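Local coordinates for protein sulfate transporter/antisigma-factor antagonist STAS (Planctomyces limnophilus, PDB 3T6O) that probably acts as an anti-sigma factor antagonist, a regulatory role of bacterial STAS domains, at residues T10-Q14 and V15-S19; A42-A46 and Q47-V51; L68-R71 and G72-I76; E95-Q98 and V99-I102. All blocks are in the same frame, centred on the assembly; numbering follows the deposited sequence.

Contact 1 (T10-Q14 and V15-S19); sequences THEAQ and VTVIS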
loop_
_atom_site.group_PDB
_atom_site.type_symbol
_atom_site.label_atom_id
_atom_site.label_comp_id
_atom_site.label_asym_id
_atom_site.label_seq_id
_atom_site.Cartn_x
_atom_site.Cartn_y
_atom_site.Cartn_z
ATOM N N THR A 10 4.495 -27.199 6.156
ATOM C CA THR A 10 5.048 -28.551 5.898
ATOM C C THR A 10 5.821 -28.543 4.575
ATOM O O THR A 10 5.651 -27.654 3.727
ATOM C CB THR A 10 3.947 -29.594 5.854
ATOM O OG1 THR A 10 2.899 -29.103 5.022
ATOM C CG2 THR A 10 3.367 -29.935 7.281
ATOM N N HIS A 11 6.752 -29.467 4.449
ATOM C CA HIS A 11 7.503 -29.632 3.237
ATOM C C HIS A 11 7.057 -30.918 2.605
ATOM O O HIS A 11 7.230 -31.974 3.181
ATOM C CB HIS A 11 8.968 -29.728 3.586
ATOM C CG HIS A 11 9.561 -28.433 4.023
ATOM N ND1 HIS A 11 9.705 -27.363 3.174
ATOM C CD2 HIS A 11 10.030 -28.033 5.226
ATOM C CE1 HIS A 11 10.230 -26.347 3.839
ATOM N NE2 HIS A 11 10.462 -26.737 5.081
ATOM N N GLU A 12 6.477 -30.826 1.424
ATOM C CA GLU A 12 5.903 -31.974 0.763
ATOM C C GLU A 12 6.327 -31.917 -0.694
ATOM O O GLU A 12 6.018 -30.967 -1.396
ATOM C CB GLU A 12 4.375 -31.938 0.921
ATOM C CG GLU A 12 3.929 -31.870 2.371
ATOM C CD GLU A 12 2.396 -31.976 2.545
ATOM O OE1 GLU A 12 1.773 -32.817 1.853
ATOM O OE2 GLU A 12 1.838 -31.241 3.392
ATOM N N ALA A 13 7.074 -32.906 -1.135
ATOM C CA ALA A 13 7.470 -33.008 -2.548
ATOM C C ALA A 13 8.104 -31.693 -3.097
ATOM O O ALA A 13 7.787 -31.235 -4.199
ATOM C CB ALA A 13 6.242 -33.395 -3.382
ATOM N N GLN A 14 8.996 -31.099 -2.316
ATOM C CA GLN A 14 9.738 -29.888 -2.725
ATOM C C GLN A 14 8.922 -28.638 -2.782
ATOM O O GLN A 14 9.360 -27.637 -3.323
ATOM C CB GLN A 14 10.518 -30.082 -4.025
ATOM C CG GLN A 14 11.409 -31.263 -3.885
ATOM C CD GLN A 14 12.522 -31.319 -4.885
ATOM O OE1 GLN A 14 13.382 -30.448 -4.939
ATOM N NE2 GLN A 14 12.537 -32.358 -5.647
ATOM N N VAL A 15 7.758 -28.694 -2.154
ATOM C CA VAL A 15 6.869 -27.576 -2.062
ATOM C C VAL A 15 6.679 -27.259 -0.584
ATOM O O VAL A 15 6.585 -28.174 0.230
ATOM C CB VAL A 15 5.505 -27.902 -2.734
ATOM C CG1 VAL A 15 4.477 -26.762 -2.492
ATOM C CG2 VAL A 15 5.715 -28.184 -4.249
ATOM N N THR A 16 6.682 -25.966 -0.246
ATOM C CA THR A 16 6.410 -25.526 1.095
ATOM C C THR A 16 4.919 -25.321 1.146
ATOM O O THR A 16 4.379 -24.467 0.408
ATOM C CB THR A 16 7.121 -24.186 1.410
ATOM O OG1 THR A 16 8.546 -24.352 1.365
ATOM C CG2 THR A 16 6.710 -23.665 2.799
ATOM N N VAL A 17 4.254 -26.064 2.000
ATOM C CA VAL A 17 2.818 -26.061 2.024
ATOM C C VAL A 17 2.415 -25.298 3.255
ATOM O O VAL A 17 2.869 -25.606 4.340
ATOM C CB VAL A 17 2.216 -27.506 2.080
ATOM C CG1 VAL A 17 0.688 -27.448 2.155
ATOM C CG2 VAL A 17 2.637 -28.372 0.844
ATOM N N ILE A 18 1.580 -24.278 3.087
ATOM C CA ILE A 18 1.011 -23.523 4.211
ATOM C C ILE A 18 -0.451 -23.936 4.431
ATOM O O ILE A 18 -1.266 -23.875 3.488
ATOM C CB ILE A 18 0.996 -22.015 3.894
ATOM C CG1 ILE A 18 2.375 -21.542 3.435
ATOM C CG2 ILE A 18 0.300 -21.187 5.034
ATOM C CD1 ILE A 18 3.471 -21.635 4.393
ATOM N N SER A 19 -0.779 -24.379 5.637
ATOM C CA SER A 19 -2.136 -24.811 5.954
ATOM C C SER A 19 -2.626 -24.099 7.212
ATOM O O SER A 19 -1.812 -23.617 8.035
ATOM C CB SER A 19 -2.161 -26.333 6.235
ATOM O OG SER A 19 -1.360 -27.086 5.327
HETATM O O HOH W 1 1.065 -27.364 5.856
#

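Contact 2 (A42-A46 and Q47-V51); sequences AMQGA and QPRKV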
loop_
_atom_site.group_PDB
_atom_site.type_symbol
_atom_site.label_atom_id
_atom_site.label_comp_id
_atom_site.label_asym_id
_atom_site.label_seq_id
_atom_site.Cartn_x
_atom_site.Cartn_y
_atom_site.Cartn_z
ATOM N N ALA A 42 8.626 -18.622 6.034
ATOM C CA ALA A 42 8.514 -19.812 5.187
ATOM C C ALA A 42 8.753 -19.514 3.684
ATOM O O ALA A 42 8.718 -20.412 2.874
ATOM C CB ALA A 42 7.130 -20.463 5.356
HETATM N N MSE A 43 8.983 -18.262 3.306
HETATM C CA MSE A 43 9.146 -17.940 1.903
HETATM C C MSE A 43 10.597 -18.031 1.428
HETATM O O MSE A 43 10.935 -17.505 0.378
HETATM C CB MSE A 43 8.639 -16.517 1.649
HETATM C CG MSE A 43 7.129 -16.317 1.827
HETATM SE SE MSE A 43 5.979 -17.381 0.734
HETATM C CE MSE A 43 5.391 -18.701 2.055
ATOM N N GLN A 44 11.497 -18.602 2.207
ATOM C CA GLN A 44 12.897 -18.678 1.782
ATOM C C GLN A 44 13.167 -20.100 1.232
ATOM O O GLN A 44 12.244 -20.842 0.983
ATOM C CB GLN A 44 13.786 -18.193 2.923
ATOM C CG GLN A 44 13.553 -16.607 3.218
ATOM C CD GLN A 44 13.786 -15.694 1.949
ATOM O OE1 GLN A 44 12.924 -14.855 1.551
ATOM N NE2 GLN A 44 14.941 -15.900 1.294
ATOM N N GLY A 45 14.374 -20.470 0.904
ATOM C CA GLY A 45 14.534 -21.785 0.268
ATOM C C GLY A 45 15.340 -21.681 -0.993
ATOM O O GLY A 45 15.368 -20.642 -1.632
ATOM N N ALA A 46 16.011 -22.768 -1.348
ATOM C CA ALA A 46 16.779 -22.810 -2.573
ATOM C C ALA A 46 15.853 -22.615 -3.758
ATOM O O ALA A 46 14.739 -23.132 -3.769
ATOM C CB ALA A 46 17.545 -24.157 -2.707
ATOM N N GLN A 47 16.313 -21.792 -4.699
ATOM C CA GLN A 47 15.756 -21.642 -6.062
ATOM C C GLN A 47 15.634 -22.993 -6.774
ATOM O O GLN A 47 16.526 -23.820 -6.665
ATOM C CB GLN A 47 16.703 -20.757 -6.909
ATOM C CG GLN A 47 16.436 -19.210 -6.943
ATOM C CD GLN A 47 16.430 -18.508 -5.586
ATOM O OE1 GLN A 47 15.809 -18.982 -4.628
ATOM N NE2 GLN A 47 17.059 -17.338 -5.521
ATOM N N PRO A 48 14.507 -23.258 -7.461
ATOM C CA PRO A 48 13.248 -22.513 -7.542
ATOM C C PRO A 48 12.367 -22.804 -6.316
ATOM O O PRO A 48 12.220 -23.942 -5.919
ATOM C CB PRO A 48 12.598 -23.113 -8.788
ATOM C CG PRO A 48 12.986 -24.564 -8.706
ATOM C CD PRO A 48 14.363 -24.596 -8.061
ATOM N N ARG A 49 11.782 -21.770 -5.735
ATOM C CA ARG A 49 10.908 -21.939 -4.595
ATOM C C ARG A 49 9.503 -22.166 -5.085
ATOM O O ARG A 49 8.999 -21.417 -5.937
ATOM C CB ARG A 49 10.906 -20.686 -3.728
ATOM C CG ARG A 49 12.135 -20.535 -2.875
ATOM C CD ARG A 49 12.246 -19.138 -2.221
ATOM N NE ARG A 49 12.792 -18.202 -3.165
ATOM C CZ ARG A 49 13.064 -16.931 -2.901
ATOM N NH1 ARG A 49 12.828 -16.415 -1.699
ATOM N NH2 ARG A 49 13.582 -16.189 -3.862
ATOM N N LYS A 50 8.852 -23.147 -4.481
ATOM C CA LYS A 50 7.507 -23.507 -4.810
ATOM C C LYS A 50 6.708 -23.494 -3.502
ATOM O O LYS A 50 7.121 -24.127 -2.504
ATOM C CB LYS A 50 7.519 -24.900 -5.457
ATOM C CG LYS A 50 8.084 -24.899 -6.872
ATOM C CD LYS A 50 8.210 -26.276 -7.451
ATOM C CE LYS A 50 8.665 -26.188 -8.898
ATOM N NZ LYS A 50 8.693 -27.499 -9.605
ATOM N N VAL A 51 5.591 -22.770 -3.512
ATOM C CA VAL A 51 4.774 -22.528 -2.346
ATOM C C VAL A 51 3.299 -22.801 -2.705
ATOM O O VAL A 51 2.820 -22.369 -3.745
ATOM C CB VAL A 51 4.982 -21.044 -1.815
ATOM C CG1 VAL A 51 3.891 -20.689 -0.798
ATOM C CG2 VAL A 51 6.353 -20.891 -1.195
HETATM O O HOH W 2 13.185 -13.060 -1.087
#

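Contact 3 (L68-R71 and G72-I76); sequences LLVR and GWKRI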
loop_
_atom_site.group_PDB
_atom_site.type_symbol
_atom_site.label_atom_id
_atom_site.label_comp_id
_atom_site.label_asym_id
_atom_site.label_seq_id
_atom_site.Cartn_x
_atom_site.Cartn_y
_atom_site.Cartn_z
ATOM N N LEU A 68 -1.232 -10.018 2.593
ATOM C CA LEU A 68 -0.147 -10.906 3.092
ATOM C C LEU A 68 0.348 -11.856 2.020
ATOM O O LEU A 68 1.542 -12.025 1.840
ATOM C CB LEU A 68 -0.596 -11.734 4.285
ATOM C CG LEU A 68 0.491 -12.613 4.966
ATOM C CD1 LEU A 68 1.724 -11.804 5.418
ATOM C CD2 LEU A 68 -0.147 -13.318 6.141
ATOM N N LEU A 69 -0.579 -12.507 1.321
ATOM C CA LEU A 69 -0.216 -13.468 0.273
ATOM C C LEU A 69 0.689 -12.813 -0.805
ATOM O O LEU A 69 1.680 -13.417 -1.286
ATOM C CB LEU A 69 -1.460 -14.088 -0.325
ATOM C CG LEU A 69 -2.345 -15.108 0.453
ATOM C CD1 LEU A 69 -3.405 -15.728 -0.464
ATOM C CD2 LEU A 69 -1.555 -16.200 1.084
ATOM N N VAL A 70 0.387 -11.554 -1.116
ATOM C CA VAL A 70 1.124 -10.782 -2.127
ATOM C C VAL A 70 2.545 -10.539 -1.611
ATOM O O VAL A 70 3.497 -10.622 -2.365
ATOM C CB VAL A 70 0.368 -9.494 -2.495
ATOM C CG1 VAL A 70 1.230 -8.502 -3.264
ATOM C CG2 VAL A 70 -0.946 -9.830 -3.327
ATOM N N ARG A 71 2.687 -10.300 -0.315
ATOM C CA ARG A 71 4.017 -10.140 0.277
ATOM C C ARG A 71 4.830 -11.403 0.157
ATOM O O ARG A 71 6.041 -11.347 -0.091
ATOM C CB ARG A 71 3.959 -9.701 1.747
ATOM C CG ARG A 71 3.335 -8.363 1.962
ATOM C CD ARG A 71 3.161 -8.072 3.457
ATOM N NE ARG A 71 4.442 -7.875 4.073
ATOM C CZ ARG A 71 4.693 -7.875 5.382
ATOM N NH1 ARG A 71 3.720 -8.096 6.259
ATOM N NH2 ARG A 71 5.936 -7.630 5.807
ATOM N N GLY A 72 4.193 -12.534 0.376
ATOM C CA GLY A 72 4.845 -13.834 0.228
ATOM C C GLY A 72 5.230 -14.037 -1.222
ATOM O O GLY A 72 6.369 -14.364 -1.541
ATOM N N TRP A 73 4.277 -13.806 -2.106
ATOM C CA TRP A 73 4.526 -14.001 -3.525
ATOM C C TRP A 73 5.683 -13.149 -4.043
ATOM O O TRP A 73 6.498 -13.644 -4.821
ATOM C CB TRP A 73 3.225 -13.780 -4.324
ATOM C CG TRP A 73 3.424 -13.634 -5.801
ATOM C CD1 TRP A 73 3.743 -14.610 -6.706
ATOM C CD2 TRP A 73 3.306 -12.429 -6.530
ATOM N NE1 TRP A 73 3.831 -14.078 -7.964
ATOM C CE2 TRP A 73 3.589 -12.730 -7.883
ATOM C CE3 TRP A 73 3.045 -11.106 -6.167
ATOM C CZ2 TRP A 73 3.595 -11.756 -8.876
ATOM C CZ3 TRP A 73 3.042 -10.126 -7.159
ATOM C CH2 TRP A 73 3.307 -10.459 -8.499
ATOM N N LYS A 74 5.771 -11.871 -3.604
ATOM C CA LYS A 74 6.855 -10.976 -4.051
ATOM C C LYS A 74 8.243 -11.492 -3.633
ATOM O O LYS A 74 9.260 -11.226 -4.300
ATOM C CB LYS A 74 6.657 -9.543 -3.497
ATOM C CG LYS A 74 5.512 -8.784 -4.138
ATOM C CD LYS A 74 5.404 -7.350 -3.637
ATOM C CE LYS A 74 4.112 -6.719 -4.161
ATOM N NZ LYS A 74 3.788 -5.334 -3.702
ATOM N N ARG A 75 8.283 -12.199 -2.519
ATOM C CA ARG A 75 9.523 -12.779 -2.053
ATOM C C ARG A 75 9.972 -13.932 -2.932
ATOM O O ARG A 75 11.169 -14.146 -3.089
ATOM C CB ARG A 75 9.422 -13.231 -0.582
ATOM C CG ARG A 75 9.665 -12.071 0.374
ATOM C CD ARG A 75 8.998 -12.291 1.686
ATOM N NE ARG A 75 9.323 -11.255 2.658
ATOM C CZ ARG A 75 8.743 -10.058 2.696
ATOM N NH1 ARG A 75 7.807 -9.737 1.821
ATOM N NH2 ARG A 75 9.074 -9.206 3.628
ATOM N N ILE A 76 9.046 -14.681 -3.498
ATOM C CA ILE A 76 9.477 -15.802 -4.321
ATOM C C ILE A 76 9.386 -15.577 -5.845
ATOM O O ILE A 76 10.001 -16.319 -6.596
ATOM C CB ILE A 76 8.779 -17.081 -3.900
ATOM C CG1 ILE A 76 7.427 -17.195 -4.501
ATOM C CG2 ILE A 76 8.668 -17.258 -2.308
ATOM C CD1 ILE A 76 6.889 -18.534 -4.217
#

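Contact 4 (E95-Q98 and V99-I102); sequences EVLQ and VTHI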
loop_
_atom_site.group_PDB
_atom_site.type_symbol
_atom_site.label_atom_id
_atom_site.label_comp_id
_atom_site.label_asym_id
_atom_site.label_seq_id
_atom_site.Cartn_x
_atom_site.Cartn_y
_atom_site.Cartn_z
ATOM N N GLU A 95 -15.061 -16.316 -4.835
ATOM C CA GLU A 95 -15.829 -15.093 -5.188
ATOM C C GLU A 95 -15.076 -13.846 -4.744
ATOM O O GLU A 95 -15.099 -12.806 -5.431
ATOM C CB GLU A 95 -17.217 -15.096 -4.541
ATOM C CG GLU A 95 -18.378 -15.570 -5.466
ATOM C CD GLU A 95 -19.308 -14.428 -5.956
ATOM O OE1 GLU A 95 -18.990 -13.741 -6.959
ATOM O OE2 GLU A 95 -20.394 -14.226 -5.362
ATOM N N VAL A 96 -14.376 -13.965 -3.614
ATOM C CA VAL A 96 -13.604 -12.866 -3.106
ATOM C C VAL A 96 -12.340 -12.726 -3.954
ATOM O O VAL A 96 -11.987 -11.638 -4.352
ATOM C CB VAL A 96 -13.269 -13.042 -1.656
ATOM C CG1 VAL A 96 -12.317 -11.919 -1.190
ATOM C CG2 VAL A 96 -14.524 -13.091 -0.805
ATOM N N LEU A 97 -11.673 -13.829 -4.257
ATOM C CA LEU A 97 -10.534 -13.772 -5.174
ATOM C C LEU A 97 -10.855 -13.179 -6.534
ATOM O O LEU A 97 -9.995 -12.597 -7.177
ATOM C CB LEU A 97 -9.929 -15.176 -5.370
ATOM C CG LEU A 97 -9.109 -15.648 -4.153
ATOM C CD1 LEU A 97 -8.696 -17.047 -4.285
ATOM C CD2 LEU A 97 -7.894 -14.762 -3.942
ATOM N N GLN A 98 -12.066 -13.388 -7.009
ATOM C CA GLN A 98 -12.491 -12.839 -8.287
ATOM C C GLN A 98 -12.526 -11.288 -8.293
ATOM O O GLN A 98 -12.590 -10.701 -9.358
ATOM C CB GLN A 98 -13.869 -13.398 -8.689
ATOM C CG GLN A 98 -13.828 -14.835 -9.219
ATOM C CD GLN A 98 -15.194 -15.472 -9.381
ATOM O OE1 GLN A 98 -15.294 -16.652 -9.749
ATOM N NE2 GLN A 98 -16.255 -14.709 -9.122
ATOM N N VAL A 99 -12.487 -10.658 -7.119
ATOM C CA VAL A 99 -12.464 -9.172 -7.004
ATOM C C VAL A 99 -11.074 -8.659 -7.363
ATOM O O VAL A 99 -10.927 -7.568 -7.871
ATOM C CB VAL A 99 -12.835 -8.733 -5.568
ATOM C CG1 VAL A 99 -12.736 -7.206 -5.387
ATOM C CG2 VAL A 99 -14.221 -9.215 -5.247
ATOM N N THR A 100 -10.049 -9.471 -7.090
ATOM C CA THR A 100 -8.669 -9.061 -7.321
ATOM C C THR A 100 -8.138 -9.704 -8.565
ATOM O O THR A 100 -8.611 -10.746 -8.995
ATOM C CB THR A 100 -7.733 -9.479 -6.183
ATOM O OG1 THR A 100 -6.470 -8.796 -6.342
ATOM C CG2 THR A 100 -7.536 -10.975 -6.179
ATOM N N HIS A 101 -7.097 -9.127 -9.126
ATOM C CA HIS A 101 -6.607 -9.663 -10.381
ATOM C C HIS A 101 -5.322 -10.433 -10.167
ATOM O O HIS A 101 -4.921 -11.176 -11.049
ATOM C CB HIS A 101 -6.391 -8.522 -11.348
ATOM C CG HIS A 101 -7.630 -7.733 -11.617
ATOM N ND1 HIS A 101 -8.579 -8.149 -12.531
ATOM C CD2 HIS A 101 -8.069 -6.553 -11.117
ATOM C CE1 HIS A 101 -9.556 -7.265 -12.570
ATOM N NE2 HIS A 101 -9.269 -6.282 -11.731
ATOM N N ILE A 102 -4.687 -10.262 -9.005
ATOM C CA ILE A 102 -3.368 -10.854 -8.773
ATOM C C ILE A 102 -3.344 -12.421 -8.837
ATOM O O ILE A 102 -2.373 -13.017 -9.294
ATOM C CB ILE A 102 -2.704 -10.359 -7.446
ATOM C CG1 ILE A 102 -1.251 -10.788 -7.391
ATOM C CG2 ILE A 102 -3.400 -10.843 -6.222
ATOM C CD1 ILE A 102 -0.434 -10.279 -8.589
#

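Contact 1 (T10-Q14 and V15-S19)
Thr10 and Val17 form an antiparallel hydrogen-bonded pair: Val17 N reaches Thr10 O at 2.7 Å with an almost straight N-H...O angle of 178°, and Thr10 N reaches Val17 O at 2.9 Å. Two residues on, Glu12 N donates to Val15 O (2.9 Å), whereas the returning Val15 N to Glu12 O bond is more bent and arrives well above the carbonyl plane. On the face bearing Thr10, Glu12, Val15 and Val17, Thr10 OG1 donates to Glu12 OE2 (2.9 Å), using the carboxylate's anti lone pair, and approaches Val17 CB at 3.4 Å. A water donates hydrogen bonds to Thr10 OG1 and Val17 O and also bonds Ser19 OG. Glu12 holds CG beside its backbone N (chi1 -56°), and the extended chain carries OE2 to 3.9 Å from Val17 CG2, crossing the valine at a slant. Lys112 forms a salt bridge with OE2. With an alanine here, Lys112 is likely to lose its carboxylate mate and Thr10 OG1 its acceptor. On the other face His11 CE1 lies 3.6 Å from Thr16 OG1, both side chains pointing the same way. A type I' turn with Ala13 and Gln14 at its corners closes this beta hairpin at an edge of the STAS sheet.

Contact 2 (A42-A46 and Q47-V51)
Polar contacts centre on Arg49, whose NH1 donates to the backbone carbonyl Met43 O at 3.0 Å with an N-H...O angle of 153°. The donor lies in the carbonyl plane, while the oxygen sits slightly tilted from the guanidinium plane. A bend at chi3 (-82°) of Arg49 turns the group back toward the 42-46 backbone. Gln44 lies alongside, its amide steeply inclined to the guanidinium; Gln44 OE1 stands at the guanidinium edge 3.6 Å from Arg49 NH1, and a water donates to OE1 while accepting a weak bond from NH1. Arg49 NE is engaged as well, in a salt bridge with Asp79. The methylenes of Arg49 lie against main-chain oxygens, CG 3.5 Å from Gly45 O and CD 3.3 Å from Met43 O. Between the two segments the apolar contact is selenomethionine Met43 CE on Val51 CG1 at 3.8 Å, the side chains crossing at about a right angle; Ile76 of helix 63-76 packs on both. Backbone constraints shape the turn: at Gly45 a CB would jam against the preceding carbonyl, and the peptide before Pro48 is cis. The chemistry implies a loop bridged by Arg49, which gives one donor to a main-chain carbonyl and another nitrogen to an acid.

Contact 3 (L68-R71 and G72-I76)
Arg71 and Arg75, one helical turn apart, run side by side and point the same way, but their guanidinium planes are 78° apart and Arg71 NH2 lies 4.1 Å from Arg75 NH2. Both converge on one anion: Arg71 NE and Arg75 NH1 form salt bridges with OE2 of Glu95 of the second subunit. Arg75 runs extended from CG to NE, and the turn at its last torsion (chi4 80°) swings NH1 back to Arg71 O at 3.1 Å. The carbonyl oxygen lies in the guanidinium plane, at its edge, whereas the donor stands well above the carbonyl plane. Because the main-chain bond from Arg75 N to Arg71 O is weak, at 3.4 Å, the side chain supplies a second grip on that oxygen. A leucine in place of Arg75 would probably cost Arg71 O its side-chain donor and leave Glu95 of the second subunit short of one cation.

Val70 and Lys74 approach obliquely instead. Lys74 keeps an extended chain that carries CE to 3.5 Å from Val70 CG1 and its NZ to a salt bridge with Glu104 of the third subunit. Trp73 has CG anti to its backbone N (chi1 166°), which brings CE3 to 4.3 Å from Val70 CG1. Regular bonds such as Trp73 N to Leu69 O (2.8 Å) hold the helical frame. Leu68 of helix 63-76 packs on helix 29-41, and Leu69 and Ile76 on strand 50-54, while Trp73 meets Trp106 edge-to-face.

Contact 4 (E95-Q98 and V99-I102)
Glu95 meets Val99 through its backbone: Glu95 O lies 3.7 Å from Val99 CG2, while its carboxylate turns to the fifth subunit, where OE1 hydrogen-bonds to the hydroxyls of Ser63 and Ser64. Val96 follows with the firmer link. Its carbonyl accepts from Val99 N (Val99 N to Val96 O, 3.0 Å, N-H...O angle 156°), although the donor stands 55° above the carbonyl plane and not on a lone pair. The same oxygen is touched by the valine methyl, Val99 CG2 to Val96 O being 3.4 Å, because CG2 sits beside the backbone N (Val99 chi1 176°). Thr100 N is no closer than 4.0 Å to Val96 O, so the bonding here spans three residues instead of the four of an alpha-helix.

Leu97 opens a type I turn that runs to Thr100. Thr100 N donates to Leu97 O at 3.1 Å in a rather bent bond, again from above the carbonyl plane. Thr100 places its methyl between its own N and carbonyl carbon, and CG2 thereby packs against Leu97 O, also at 3.1 Å. Gln98 occupies a corner of this turn; its chain is extended, and Gln98 NE2 hydrogen-bonds to Ser63 OG of the fifth subunit.

Val96 O and Leu97 O are therefore each met by an amide and a methyl. The chemistry implies a turn held by main-chain bonds, which lets its side chains serve the interface with the fifth subunit: Val96 and Val99 pack on their own counterparts there, and Glu95 and Gln98 supply polar links.

How the contacts relate
The four contacts follow in series, each closed before the next opens, so none nests or crosses. Contact 1 closes the N-terminal hairpin; contact 2 then closes the loop that brings the chain from helix 29-41 into strand 50-54, the neighbour of strand 15-19. They join through a probable hydrogen bond from Thr16 N to Lys50 O (2.9 Å). Contact 3, continuous helix within 63-76, closes no loop; Met43 CG of contact 2 packs on its Gly72 CA. Contact 4 closes the type I turn after helix 91-97 and leads Ile102 onto Val70 and Trp73. Contacts 1 and 4 lie on opposite sides of the chain's centre, their centres about 24 Å apart; contacts 3 and 4 both touch the third subunit.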